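Local structure of uncharacterized egV family protein COG1307 (Ruminococcus gnavus, 3JR7) at residues I25-G30 and V45-Q50; E86-S91 and N113-G118; E66-I71 and I284-A289; C29-P34 and V279-I284; A106-S111 and G215-K220. The protein is of unknown function but belongs to the DegV family, whose members are generally thought to bind fatty acids or other lipids. All coordinates share one frame; numbering follows the deposited sequence.

Contact 1: residues I25-G30 and V45-Q50; sequences IVDSCG and VALGIQ
Val45 and Asp27 form a parallel bridge between strands 22-27 and 42-51, the two strands of a beta-alpha-beta unit that runs through helix 34-39. Val45 N donates to Val26 O at 3.0 Å, arriving tilted 32° from the carbonyl plane. Branch CG2 of Val45 presses on CG2 of Ile25, the two side chains crossing obliquely at 3.4 Å, which is tight for two methyl groups. On the next peptide, Val45 O lies 3.3 Å from Asp27 CA, a CA-H...O contact. Ala46 follows, its CA packed against Ser28 CB, while its carbonyl O accepts from Arg87 of helix 85-92. With Leu47 the second segment is past the bridge, and a side chain takes over from the backbone: Ser28 OG, set between its own backbone N and carbonyl carbon (chi1 64°), accepts the Leu47 amide on a nearly straight N-H...O line of 175°. The same hydroxyl is also hydrogen-bonded to Asp58 OD2. Leu47 belongs to the pocket that holds a bound polyether, and its side chain lies about 4 Å from that molecule. Its CD1 branch turns back to the first segment, 3.6 Å from Asp27 CB and 3.5 Å from Ser28 OG.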
# COMPACT_ATOMS: atom_id res chain seq x y z
N ILE A 25 10.25 6.87 5.40
CA ILE A 25 9.42 7.69 4.54
C ILE A 25 8.55 6.74 3.70
O ILE A 25 9.05 5.82 3.09
CB ILE A 25 10.28 8.52 3.58
CG1 ILE A 25 11.25 9.44 4.39
CG2 ILE A 25 9.39 9.32 2.62
CD1 ILE A 25 12.35 9.98 3.55
N VAL A 26 7.27 6.99 3.66
CA VAL A 26 6.31 6.16 2.95
C VAL A 26 5.48 7.06 2.07
O VAL A 26 5.03 8.13 2.54
CB VAL A 26 5.41 5.43 3.96
CG1 VAL A 26 4.47 4.44 3.23
CG2 VAL A 26 6.27 4.71 5.00
N ASP A 27 5.26 6.71 0.80
CA ASP A 27 4.36 7.53 0.01
C ASP A 27 2.94 7.39 0.56
O ASP A 27 2.66 6.48 1.35
CB ASP A 27 4.45 7.28 -1.51
CG ASP A 27 3.92 5.92 -1.96
OD1 ASP A 27 2.96 5.36 -1.36
OD2 ASP A 27 4.43 5.45 -3.00
N SER A 28 2.07 8.33 0.21
CA SER A 28 0.82 8.51 0.98
C SER A 28 -0.16 7.35 0.76
O SER A 28 -1.09 7.16 1.50
CB SER A 28 0.18 9.84 0.63
OG SER A 28 -0.21 9.86 -0.70
N CYS A 29 0.09 6.53 -0.25
CA CYS A 29 -0.75 5.35 -0.46
C CYS A 29 -0.69 4.42 0.74
O CYS A 29 -1.71 3.84 1.15
CB CYS A 29 -0.37 4.63 -1.75
SG CYS A 29 -1.52 3.30 -2.13
N GLY A 30 0.48 4.33 1.36
CA GLY A 30 0.68 3.45 2.47
C GLY A 30 0.07 4.00 3.73
O GLY A 30 0.56 5.02 4.22
N VAL A 45 5.16 11.13 2.27
CA VAL A 45 5.33 12.01 1.12
C VAL A 45 4.09 11.86 0.27
O VAL A 45 3.75 10.74 -0.18
CB VAL A 45 6.63 11.68 0.34
CG1 VAL A 45 6.72 12.44 -0.95
CG2 VAL A 45 7.83 12.03 1.22
N ALA A 46 3.38 12.97 0.08
CA ALA A 46 2.03 12.96 -0.49
C ALA A 46 2.02 12.86 -1.99
O ALA A 46 2.83 13.50 -2.69
CB ALA A 46 1.26 14.23 -0.04
N LEU A 47 1.11 12.02 -2.49
CA LEU A 47 0.75 12.04 -3.89
C LEU A 47 -0.32 13.08 -4.15
O LEU A 47 -0.91 13.63 -3.22
CB LEU A 47 0.23 10.66 -4.34
CG LEU A 47 1.28 9.62 -4.65
CD1 LEU A 47 1.76 8.87 -3.38
CD2 LEU A 47 0.77 8.66 -5.74
N GLY A 48 -0.58 13.35 -5.43
CA GLY A 48 -1.68 14.26 -5.85
C GLY A 48 -2.89 13.50 -6.34
O GLY A 48 -2.77 12.41 -6.87
N ILE A 49 -4.08 14.09 -6.16
CA ILE A 49 -5.32 13.52 -6.71
C ILE A 49 -6.01 14.62 -7.47
O ILE A 49 -6.09 15.72 -6.99
CB ILE A 49 -6.27 13.00 -5.61
CG1 ILE A 49 -5.67 11.80 -4.88
CG2 ILE A 49 -7.68 12.62 -6.20
CD1 ILE A 49 -6.18 11.69 -3.44
N GLN A 50 -6.46 14.29 -8.67
CA GLN A 50 -7.14 15.23 -9.57
C GLN A 50 -8.49 14.67 -10.04
O GLN A 50 -8.55 13.62 -10.67
CB GLN A 50 -6.22 15.51 -10.76
CG GLN A 50 -4.82 16.02 -10.29
CD GLN A 50 -3.75 14.91 -10.13
OE1 GLN A 50 -3.73 13.93 -10.89
NE2 GLN A 50 -2.82 15.11 -9.20

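Contact 2: residues E86-S91 and N113-G118; sequences ERYMES and NSAVLG
Helices 85-92 and 111-126 pack against each other on one side of the parallel strands 22-27 and 98-103, and Tyr88 is the main side chain between them. Their short segments approach to 7.7 Å between axes at a crossing angle of -55°, a close approach made possible by small residues on 113-118. The Tyr88 ring lies with one face against Ala115. The methyl carbon CB of Ala115 stands 3.7 Å from the ring centroid and only 5° off its normal, a CH-pi contact over the middle of the ring. The backbone of the same residue continues the cover towards the ring's CD2 side, where Ala115 N is 3.5 Å from Tyr88 CD2. At the edge, in the ring plane, sits Ser114 OG, 3.6 Å from Tyr88 CD2; this hydroxyl is itself hydrogen-bonded to Pro83 O. Tyr88 CG is anti to the carbonyl carbon (chi1 -86°); the ring beyond it also touches Val101 and Thr103 of strand 98-103, and its OH bonds to Ser111 OG at the start of helix 111-126.

One turn on from Ala115, the helices are closest at Gly118, whose CA is 4.5 Å from the CA of Met89, a selenomethionine. A side chain on Gly118 would point at the facing helix and clash with Tyr88 CB. In its absence Met89 CB can rest 3.6 Å from Gly118 O. Paired helices on one side of the parallel part of a mixed sheet are consistent with the alpha/beta layering of the DegV-family fold.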
# COMPACT_ATOMS: atom_id res chain seq x y z
N GLU A 86 11.91 16.11 -6.06
CA GLU A 86 12.37 17.17 -5.19
C GLU A 86 11.76 17.03 -3.82
O GLU A 86 12.43 17.27 -2.83
CB GLU A 86 12.05 18.54 -5.79
CG GLU A 86 12.90 18.82 -7.05
CD GLU A 86 12.44 18.04 -8.32
OE1 GLU A 86 11.24 17.64 -8.41
OE2 GLU A 86 13.30 17.88 -9.25
N ARG A 87 10.49 16.63 -3.77
CA ARG A 87 9.87 16.37 -2.49
C ARG A 87 10.55 15.21 -1.77
O ARG A 87 10.67 15.24 -0.55
CB ARG A 87 8.40 16.04 -2.64
CG ARG A 87 7.55 16.68 -1.56
CD ARG A 87 6.73 17.86 -2.15
NE ARG A 87 6.28 17.44 -3.48
CZ ARG A 87 5.41 16.44 -3.72
NH1 ARG A 87 4.83 15.75 -2.71
NH2 ARG A 87 5.14 16.14 -5.00
N TYR A 88 10.92 14.16 -2.49
CA TYR A 88 11.59 13.04 -1.84
C TYR A 88 12.94 13.49 -1.31
O TYR A 88 13.32 13.21 -0.16
CB TYR A 88 11.73 11.88 -2.79
CG TYR A 88 10.54 10.95 -2.85
CD1 TYR A 88 10.23 10.13 -1.77
CD2 TYR A 88 9.81 10.79 -4.04
CE1 TYR A 88 9.20 9.27 -1.82
CE2 TYR A 88 8.78 9.86 -4.12
CZ TYR A 88 8.48 9.13 -2.98
OH TYR A 88 7.48 8.21 -3.02
N MSE A 89 13.67 14.23 -2.15
CA MSE A 89 14.98 14.76 -1.72
C MSE A 89 14.90 15.53 -0.42
O MSE A 89 15.69 15.32 0.49
CB MSE A 89 15.63 15.63 -2.80
CG MSE A 89 17.06 16.06 -2.41
SE MSE A 89 17.74 17.51 -3.52
CE MSE A 89 16.92 18.97 -2.49
N GLU A 90 13.94 16.43 -0.34
CA GLU A 90 13.77 17.24 0.86
C GLU A 90 13.46 16.37 2.09
O GLU A 90 13.92 16.67 3.19
CB GLU A 90 12.68 18.30 0.64
CG GLU A 90 13.08 19.36 -0.41
CD GLU A 90 11.90 20.20 -0.96
OE1 GLU A 90 10.78 20.12 -0.40
OE2 GLU A 90 12.11 20.94 -1.96
N SER A 91 12.70 15.30 1.92
CA SER A 91 12.40 14.39 3.04
C SER A 91 13.64 13.62 3.50
O SER A 91 13.70 13.18 4.64
CB SER A 91 11.28 13.42 2.68
OG SER A 91 11.74 12.35 1.82
N ASN A 113 10.40 5.32 -8.99
CA ASN A 113 11.42 6.03 -9.79
C ASN A 113 11.75 7.46 -9.31
O ASN A 113 12.93 7.93 -9.32
CB ASN A 113 10.99 6.03 -11.24
CG ASN A 113 11.17 4.68 -11.89
OD1 ASN A 113 11.84 3.78 -11.36
ND2 ASN A 113 10.59 4.53 -13.07
N SER A 114 10.71 8.14 -8.85
CA SER A 114 10.85 9.45 -8.29
C SER A 114 11.70 9.49 -7.02
O SER A 114 12.58 10.34 -6.89
CB SER A 114 9.48 10.00 -8.02
OG SER A 114 9.59 11.29 -7.56
N ALA A 115 11.43 8.54 -6.12
CA ALA A 115 12.18 8.37 -4.89
C ALA A 115 13.68 8.09 -5.18
O ALA A 115 14.55 8.65 -4.52
CB ALA A 115 11.59 7.22 -4.06
N VAL A 116 13.94 7.25 -6.19
CA VAL A 116 15.31 6.95 -6.63
C VAL A 116 16.02 8.19 -7.19
O VAL A 116 17.18 8.48 -6.85
CB VAL A 116 15.32 5.75 -7.62
CG1 VAL A 116 16.77 5.55 -8.31
CG2 VAL A 116 14.88 4.46 -6.91
N LEU A 117 15.33 8.93 -8.04
CA LEU A 117 15.89 10.15 -8.61
C LEU A 117 16.12 11.17 -7.48
O LEU A 117 17.12 11.90 -7.47
CB LEU A 117 14.92 10.68 -9.70
CG LEU A 117 15.41 11.69 -10.69
CD1 LEU A 117 16.68 11.13 -11.41
CD2 LEU A 117 14.25 11.98 -11.69
N GLY A 118 15.20 11.22 -6.52
CA GLY A 118 15.39 12.08 -5.37
C GLY A 118 16.69 11.78 -4.62
O GLY A 118 17.35 12.70 -4.10

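Contact 3: residues E66-I71 and I284-A289; sequences ELLLKI and ISTVYA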
# COMPACT_ATOMS: atom_id res chain seq x y z
N GLU A 66 -15.38 13.29 2.03
CA GLU A 66 -15.35 14.31 0.98
C GLU A 66 -14.80 13.75 -0.34
O GLU A 66 -15.23 14.07 -1.45
CB GLU A 66 -14.52 15.51 1.45
CG GLU A 66 -14.36 16.56 0.37
CD GLU A 66 -13.59 17.80 0.82
OE1 GLU A 66 -12.64 17.66 1.63
OE2 GLU A 66 -13.93 18.89 0.29
N LEU A 67 -13.79 12.91 -0.23
CA LEU A 67 -13.22 12.34 -1.44
C LEU A 67 -14.20 11.39 -2.12
O LEU A 67 -14.38 11.42 -3.31
CB LEU A 67 -11.90 11.62 -1.07
CG LEU A 67 -11.20 10.78 -2.16
CD1 LEU A 67 -10.85 11.59 -3.41
CD2 LEU A 67 -9.93 10.17 -1.50
N LEU A 68 -14.82 10.51 -1.35
CA LEU A 68 -15.79 9.56 -1.93
C LEU A 68 -16.95 10.29 -2.58
O LEU A 68 -17.45 9.87 -3.60
CB LEU A 68 -16.31 8.62 -0.84
CG LEU A 68 -15.35 7.48 -0.39
CD1 LEU A 68 -15.86 6.70 0.86
CD2 LEU A 68 -15.04 6.54 -1.58
N LEU A 69 -17.41 11.38 -1.96
CA LEU A 69 -18.54 12.16 -2.53
C LEU A 69 -18.12 12.84 -3.83
O LEU A 69 -18.87 12.86 -4.81
CB LEU A 69 -19.04 13.20 -1.51
CG LEU A 69 -19.88 12.62 -0.36
CD1 LEU A 69 -20.03 13.65 0.70
CD2 LEU A 69 -21.28 12.09 -0.83
N LYS A 70 -16.90 13.39 -3.86
CA LYS A 70 -16.41 13.96 -5.11
C LYS A 70 -16.30 12.92 -6.22
O LYS A 70 -16.67 13.16 -7.39
CB LYS A 70 -15.08 14.69 -4.88
CG LYS A 70 -14.54 15.37 -6.10
CD LYS A 70 -15.49 16.47 -6.63
CE LYS A 70 -14.79 17.38 -7.63
NZ LYS A 70 -15.64 18.56 -7.98
N ILE A 71 -15.76 11.75 -5.89
CA ILE A 71 -15.73 10.63 -6.86
C ILE A 71 -17.13 10.28 -7.36
O ILE A 71 -17.37 10.03 -8.56
CB ILE A 71 -15.06 9.35 -6.27
CG1 ILE A 71 -13.55 9.59 -5.99
CG2 ILE A 71 -15.31 8.13 -7.20
CD1 ILE A 71 -12.95 8.54 -5.00
N ILE A 284 -5.02 7.82 -1.84
CA ILE A 284 -4.75 7.08 -3.09
C ILE A 284 -5.44 5.70 -3.08
O ILE A 284 -6.03 5.29 -4.08
CB ILE A 284 -3.25 6.94 -3.32
CG1 ILE A 284 -2.64 8.33 -3.55
CG2 ILE A 284 -2.95 6.00 -4.51
CD1 ILE A 284 -3.09 9.03 -4.84
N SER A 285 -5.41 5.02 -1.94
CA SER A 285 -6.06 3.73 -1.81
C SER A 285 -7.57 3.85 -2.06
O SER A 285 -8.17 3.01 -2.74
CB SER A 285 -5.75 3.12 -0.44
OG SER A 285 -4.36 2.72 -0.32
N THR A 286 -8.19 4.89 -1.49
CA THR A 286 -9.60 5.16 -1.73
C THR A 286 -9.90 5.40 -3.20
O THR A 286 -10.84 4.80 -3.75
CB THR A 286 -10.04 6.35 -0.91
OG1 THR A 286 -10.00 5.97 0.48
CG2 THR A 286 -11.41 6.84 -1.34
N VAL A 287 -9.08 6.21 -3.86
CA VAL A 287 -9.30 6.49 -5.27
C VAL A 287 -9.33 5.23 -6.13
O VAL A 287 -10.20 5.08 -7.01
CB VAL A 287 -8.25 7.48 -5.81
CG1 VAL A 287 -8.29 7.55 -7.33
CG2 VAL A 287 -8.45 8.90 -5.17
N TYR A 288 -8.40 4.31 -5.91
CA TYR A 288 -8.31 3.09 -6.71
C TYR A 288 -9.14 1.92 -6.17
O TYR A 288 -9.61 1.08 -6.95
CB TYR A 288 -6.83 2.71 -6.94
CG TYR A 288 -6.18 3.70 -7.90
CD1 TYR A 288 -6.41 3.62 -9.27
CD2 TYR A 288 -5.45 4.76 -7.45
CE1 TYR A 288 -5.85 4.48 -10.15
CE2 TYR A 288 -4.87 5.71 -8.36
CZ TYR A 288 -5.09 5.55 -9.70
OH TYR A 288 -4.59 6.44 -10.63
N ALA A 289 -9.35 1.85 -4.87
CA ALA A 289 -10.15 0.74 -4.31
C ALA A 289 -11.65 0.99 -4.46
O ALA A 289 -12.46 0.06 -4.64
CB ALA A 289 -9.79 0.51 -2.84
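Leu67 meets Thr286 tip to tip, its CD2 branch 3.6 Å from the methyl carbon CG2 of the threonine. The other branch, CD1, crosses Val287 at about a right angle and lies 4.0 Å from its CG2, so the forked end of Leu67 spans two consecutive residues of helix 283-289. Thr286 CG2 is the methyl on which three side chains converge. It is anti to its own backbone N and points at helix 64-73, where Leu68 CD2 comes in across it at 3.7 Å and Ile71 CD1 stands a little farther off. The hydroxyl of Thr286 is turned to other partners, bonding to Thr281 OG1 and to Ser282 O, of the N-cap residue just before its helix. One turn on from Leu67, Ile71 extends CD1 to within 4.2 Å of Val287 CA.

An alanine in place of Leu67 would probably leave a gap facing Thr286 CG2 and Val287 CG2, with Leu68 and Ile71 left as the remaining apolar bridge to the other helix.

The segment axes stay 10.3 Å apart and their directions differ by 32°, so it is branched aliphatic side chains, not close backbones, that fill the interface. Leu67 also packs on Ile51 and Trp56 of strands 42-51 and 54-57. On helix 283-289, Ser285 and Tyr288 belong to the polyether pocket. This is apolar helix-helix packing that joins the two alpha/beta halves of the DegV-family fold.

Contact 4: residues C29-P34 and V279-I284; sequences CGEFTP and VDTSGI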
# COMPACT_ATOMS: atom_id res chain seq x y z
N CYS A 29 0.09 6.53 -0.25
CA CYS A 29 -0.75 5.35 -0.46
C CYS A 29 -0.69 4.42 0.74
O CYS A 29 -1.71 3.84 1.15
CB CYS A 29 -0.37 4.63 -1.75
SG CYS A 29 -1.52 3.30 -2.13
N GLY A 30 0.48 4.33 1.36
CA GLY A 30 0.68 3.45 2.47
C GLY A 30 0.07 4.00 3.73
O GLY A 30 0.56 5.02 4.22
N GLU A 31 -0.95 3.32 4.28
CA GLU A 31 -1.66 3.84 5.45
C GLU A 31 -0.79 3.79 6.70
O GLU A 31 0.02 2.91 6.81
CB GLU A 31 -2.96 3.04 5.73
CG GLU A 31 -4.07 3.16 4.71
CD GLU A 31 -3.82 2.45 3.40
OE1 GLU A 31 -2.96 1.52 3.35
OE2 GLU A 31 -4.51 2.81 2.43
N PHE A 32 -0.94 4.73 7.64
CA PHE A 32 -0.34 4.62 8.99
C PHE A 32 -1.39 4.26 10.01
O PHE A 32 -2.47 4.86 9.99
CB PHE A 32 0.31 5.92 9.48
CG PHE A 32 1.57 6.32 8.73
CD1 PHE A 32 2.19 5.47 7.82
CD2 PHE A 32 2.12 7.57 8.96
CE1 PHE A 32 3.33 5.88 7.14
CE2 PHE A 32 3.24 7.97 8.32
CZ PHE A 32 3.86 7.12 7.38
N THR A 33 -1.08 3.35 10.91
CA THR A 33 -1.92 3.10 12.06
C THR A 33 -1.75 4.25 13.07
O THR A 33 -0.81 5.03 12.96
CB THR A 33 -1.54 1.80 12.77
OG1 THR A 33 -0.16 1.86 13.18
CG2 THR A 33 -1.79 0.62 11.88
N PRO A 34 -2.67 4.35 14.05
CA PRO A 34 -2.53 5.38 15.11
C PRO A 34 -1.16 5.32 15.77
O PRO A 34 -0.51 6.34 15.98
CB PRO A 34 -3.61 4.99 16.13
CG PRO A 34 -4.67 4.28 15.33
CD PRO A 34 -3.91 3.55 14.21
N VAL A 279 -7.27 -1.06 8.85
CA VAL A 279 -7.17 0.40 8.66
C VAL A 279 -8.09 0.89 7.58
O VAL A 279 -8.45 0.13 6.66
CB VAL A 279 -5.77 0.89 8.25
CG1 VAL A 279 -4.88 0.79 9.37
CG2 VAL A 279 -5.24 0.11 6.98
N ASP A 280 -8.44 2.17 7.67
CA ASP A 280 -9.16 2.87 6.63
C ASP A 280 -8.21 3.18 5.52
O ASP A 280 -7.05 3.53 5.77
CB ASP A 280 -9.76 4.18 7.14
CG ASP A 280 -10.86 3.94 8.17
OD1 ASP A 280 -11.94 3.53 7.75
OD2 ASP A 280 -10.59 4.07 9.36
N THR A 281 -8.69 3.06 4.30
CA THR A 281 -7.85 3.35 3.14
C THR A 281 -7.39 4.83 3.08
O THR A 281 -8.14 5.76 3.39
CB THR A 281 -8.57 3.03 1.85
OG1 THR A 281 -9.90 3.54 1.89
CG2 THR A 281 -8.61 1.53 1.58
N SER A 282 -6.15 5.02 2.65
CA SER A 282 -5.58 6.37 2.39
C SER A 282 -6.29 7.01 1.19
O SER A 282 -7.11 6.38 0.53
CB SER A 282 -4.11 6.22 2.03
OG SER A 282 -4.01 5.59 0.72
N GLY A 283 -5.98 8.27 0.89
CA GLY A 283 -6.53 8.95 -0.29
C GLY A 283 -6.29 8.18 -1.58
O GLY A 283 -7.22 7.93 -2.36
N ILE A 284 -5.02 7.82 -1.84
CA ILE A 284 -4.75 7.08 -3.09
C ILE A 284 -5.44 5.70 -3.08
O ILE A 284 -6.03 5.29 -4.08
CB ILE A 284 -3.25 6.94 -3.32
CG1 ILE A 284 -2.64 8.33 -3.55
CG2 ILE A 284 -2.95 6.00 -4.51
CD1 ILE A 284 -3.09 9.03 -4.84
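Glu31 carries its carboxylate to the backbone of Ser282: OE2 accepts from Ser282 N at 2.8 Å through its anti lone pair, with the N-H...O line nearly straight at 172°. Glu31 CG, anti to the carbonyl carbon (chi1 -68°), lies 3.2 Å from Asp280 O, and a bend at chi2 turns CD toward Ser282. A second bond runs in the same direction, from Ser282 OG to Cys29 O at 2.9 Å, the donor tilted 32° from the carbonyl plane. Apolar contacts lie to both sides along the chain: Val279 CG2 packs 3.9 Å from Glu31 CB, and Cys29 SG rests 3.9 Å from Ile284 CG2.

Outward from this shell, Ser282 is the N-cap of helix 283-289 and its OG takes the amide of Ser285. The carboxylate is held by further hydroxyls, OE2 by Ser285 OG and OE1 by Ser140 OG.

An alanine in place of Glu31 would probably leave Ser282 N without this acceptor and the Ser285 and Ser140 hydroxyls without their carboxylate partner.

A buried carboxylate gripped by a backbone amide and two serine hydroxyls at the N-terminal end of a helix is likely to be stabilised as the anion, with the helix dipole favouring the charge.

Contact 5: residues A106-S111 and G215-K220; sequences AELSGS and GTICQK
The pocket that holds a bound polyether, probably picked up from the crystallisation liquor, is lined in part by Leu108, Gly215 and Thr216, which take part in the contact between 106-111 and 215-220, and by Ser109, the next residue of the same loop. Leu108 and Ile217 make the apolar part of the contact, crossing at about a right angle with CD2 of the leucine 3.9 Å from CD1 of the isoleucine. Leu108 CG, anti to its carbonyl carbon (chi1 -57°), also lies 3.7 Å from Gly215 O. Glu107 CB also lies 3.5 Å from Gly215 O, and this oxygen accepts a hydrogen bond from Ser105 OG. Gly215 has a positive phi of 90°, where a CB would be jammed against the carbonyl O of the residue before it.

Glu107 and Thr216 lie side by side and point the same way, the methyl CG2 of the threonine 3.8 Å from both CB and OE1 of the glutamate. The threonine hydroxyl turns instead to Thr212 OG1. Within the loop, Ser109 OG accepts from Ser111 N in an ST turn and also bonds to the polyether.

The contact lies towards the surface. Segment 106-111 follows strand 98-103 and leads into helix 111-126, with Gly110 at its N-cap, while 217-224 is an outermost strand of the second sheet, next to strand 205-211, so a loop leaving the first sheet meets the start of an outermost strand of the second.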
# COMPACT_ATOMS: atom_id res chain seq x y z
N ALA A 106 6.57 -0.28 -8.42
CA ALA A 106 7.13 0.43 -9.57
C ALA A 106 6.33 0.13 -10.82
O ALA A 106 6.37 0.89 -11.77
CB ALA A 106 8.61 0.08 -9.78
N GLU A 107 5.58 -0.95 -10.86
CA GLU A 107 4.79 -1.24 -12.05
C GLU A 107 3.43 -0.55 -12.07
O GLU A 107 2.70 -0.66 -13.07
CB GLU A 107 4.53 -2.71 -12.15
CG GLU A 107 5.73 -3.52 -12.20
CD GLU A 107 6.39 -3.43 -13.52
OE1 GLU A 107 5.69 -3.53 -14.56
OE2 GLU A 107 7.60 -3.23 -13.49
N LEU A 108 3.06 0.10 -10.97
CA LEU A 108 1.76 0.79 -10.90
C LEU A 108 1.87 2.31 -10.82
O LEU A 108 0.87 3.00 -10.93
CB LEU A 108 0.99 0.26 -9.69
CG LEU A 108 0.73 -1.26 -9.64
CD1 LEU A 108 0.13 -1.68 -8.29
CD2 LEU A 108 -0.17 -1.69 -10.82
N SER A 109 3.07 2.85 -10.62
CA SER A 109 3.22 4.26 -10.25
C SER A 109 4.67 4.69 -10.51
O SER A 109 5.57 3.90 -10.35
CB SER A 109 2.94 4.44 -8.76
OG SER A 109 3.22 5.76 -8.30
N GLY A 110 4.87 5.96 -10.82
CA GLY A 110 6.22 6.53 -10.90
C GLY A 110 6.82 6.91 -9.54
O GLY A 110 7.93 7.50 -9.48
N SER A 111 6.15 6.53 -8.44
CA SER A 111 6.59 6.93 -7.09
C SER A 111 7.99 6.36 -6.80
O SER A 111 8.87 7.09 -6.36
CB SER A 111 5.56 6.50 -6.01
OG SER A 111 5.95 6.95 -4.72
N GLY A 215 4.99 -7.19 -9.00
CA GLY A 215 4.24 -5.96 -8.59
C GLY A 215 3.18 -5.50 -9.58
O GLY A 215 2.80 -4.32 -9.56
N THR A 216 2.75 -6.38 -10.48
CA THR A 216 1.62 -6.09 -11.34
C THR A 216 0.36 -6.71 -10.69
O THR A 216 0.45 -7.46 -9.71
CB THR A 216 1.78 -6.61 -12.80
OG1 THR A 216 1.98 -8.01 -12.78
CG2 THR A 216 2.96 -5.90 -13.55
N ILE A 217 -0.81 -6.41 -11.26
CA ILE A 217 -2.06 -6.96 -10.78
C ILE A 217 -2.50 -8.12 -11.66
O ILE A 217 -2.40 -8.04 -12.89
CB ILE A 217 -3.15 -5.87 -10.76
CG1 ILE A 217 -2.71 -4.73 -9.80
CG2 ILE A 217 -4.54 -6.47 -10.34
CD1 ILE A 217 -3.55 -3.47 -9.84
N CYS A 218 -2.98 -9.19 -11.06
CA CYS A 218 -3.60 -10.29 -11.83
C CYS A 218 -4.94 -10.70 -11.18
O CYS A 218 -5.26 -10.31 -10.06
CB CYS A 218 -2.67 -11.51 -11.90
SG CYS A 218 -2.31 -12.30 -10.25
N GLN A 219 -5.71 -11.47 -11.92
CA GLN A 219 -6.91 -12.09 -11.38
C GLN A 219 -6.58 -13.49 -10.84
O GLN A 219 -5.99 -14.33 -11.53
CB GLN A 219 -7.97 -12.14 -12.45
CG GLN A 219 -9.27 -12.68 -11.90
CD GLN A 219 -10.43 -12.47 -12.81
OE1 GLN A 219 -11.29 -13.31 -12.88
NE2 GLN A 219 -10.46 -11.37 -13.50
N LYS A 220 -6.92 -13.73 -9.59
CA LYS A 220 -6.69 -15.00 -8.92
C LYS A 220 -7.90 -15.90 -8.95
O LYS A 220 -7.75 -17.11 -8.88
CB LYS A 220 -6.38 -14.74 -7.45
CG LYS A 220 -5.24 -13.74 -7.20
CD LYS A 220 -3.94 -14.29 -7.65
CE LYS A 220 -3.32 -15.22 -6.63
NZ LYS A 220 -2.06 -15.88 -7.18

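How the contacts relate
Along the chain contact 1 closes first; the segments of contacts 2 and 5 alternate, and contacts 3 and 4 join the chain's early part to its end. Contacts 1 and 4 share Cys29 and Gly30, with centres about 10 Å apart, and contacts 3 and 4 share Ile284 and helix 283-289, centres about 12 Å apart. Contact 2 lies far from contact 3, centres about 25 Å apart, yet joins contact 1 through Arg87 and contact 5 through Tyr88 and Ser111. Contacts 1 and 2 belong to the first sheet and its helices; contacts 3, 4 and 5 link it to the second. The polyether pocket draws on contacts 1, 3 and 5, consistent with a site between the two halves.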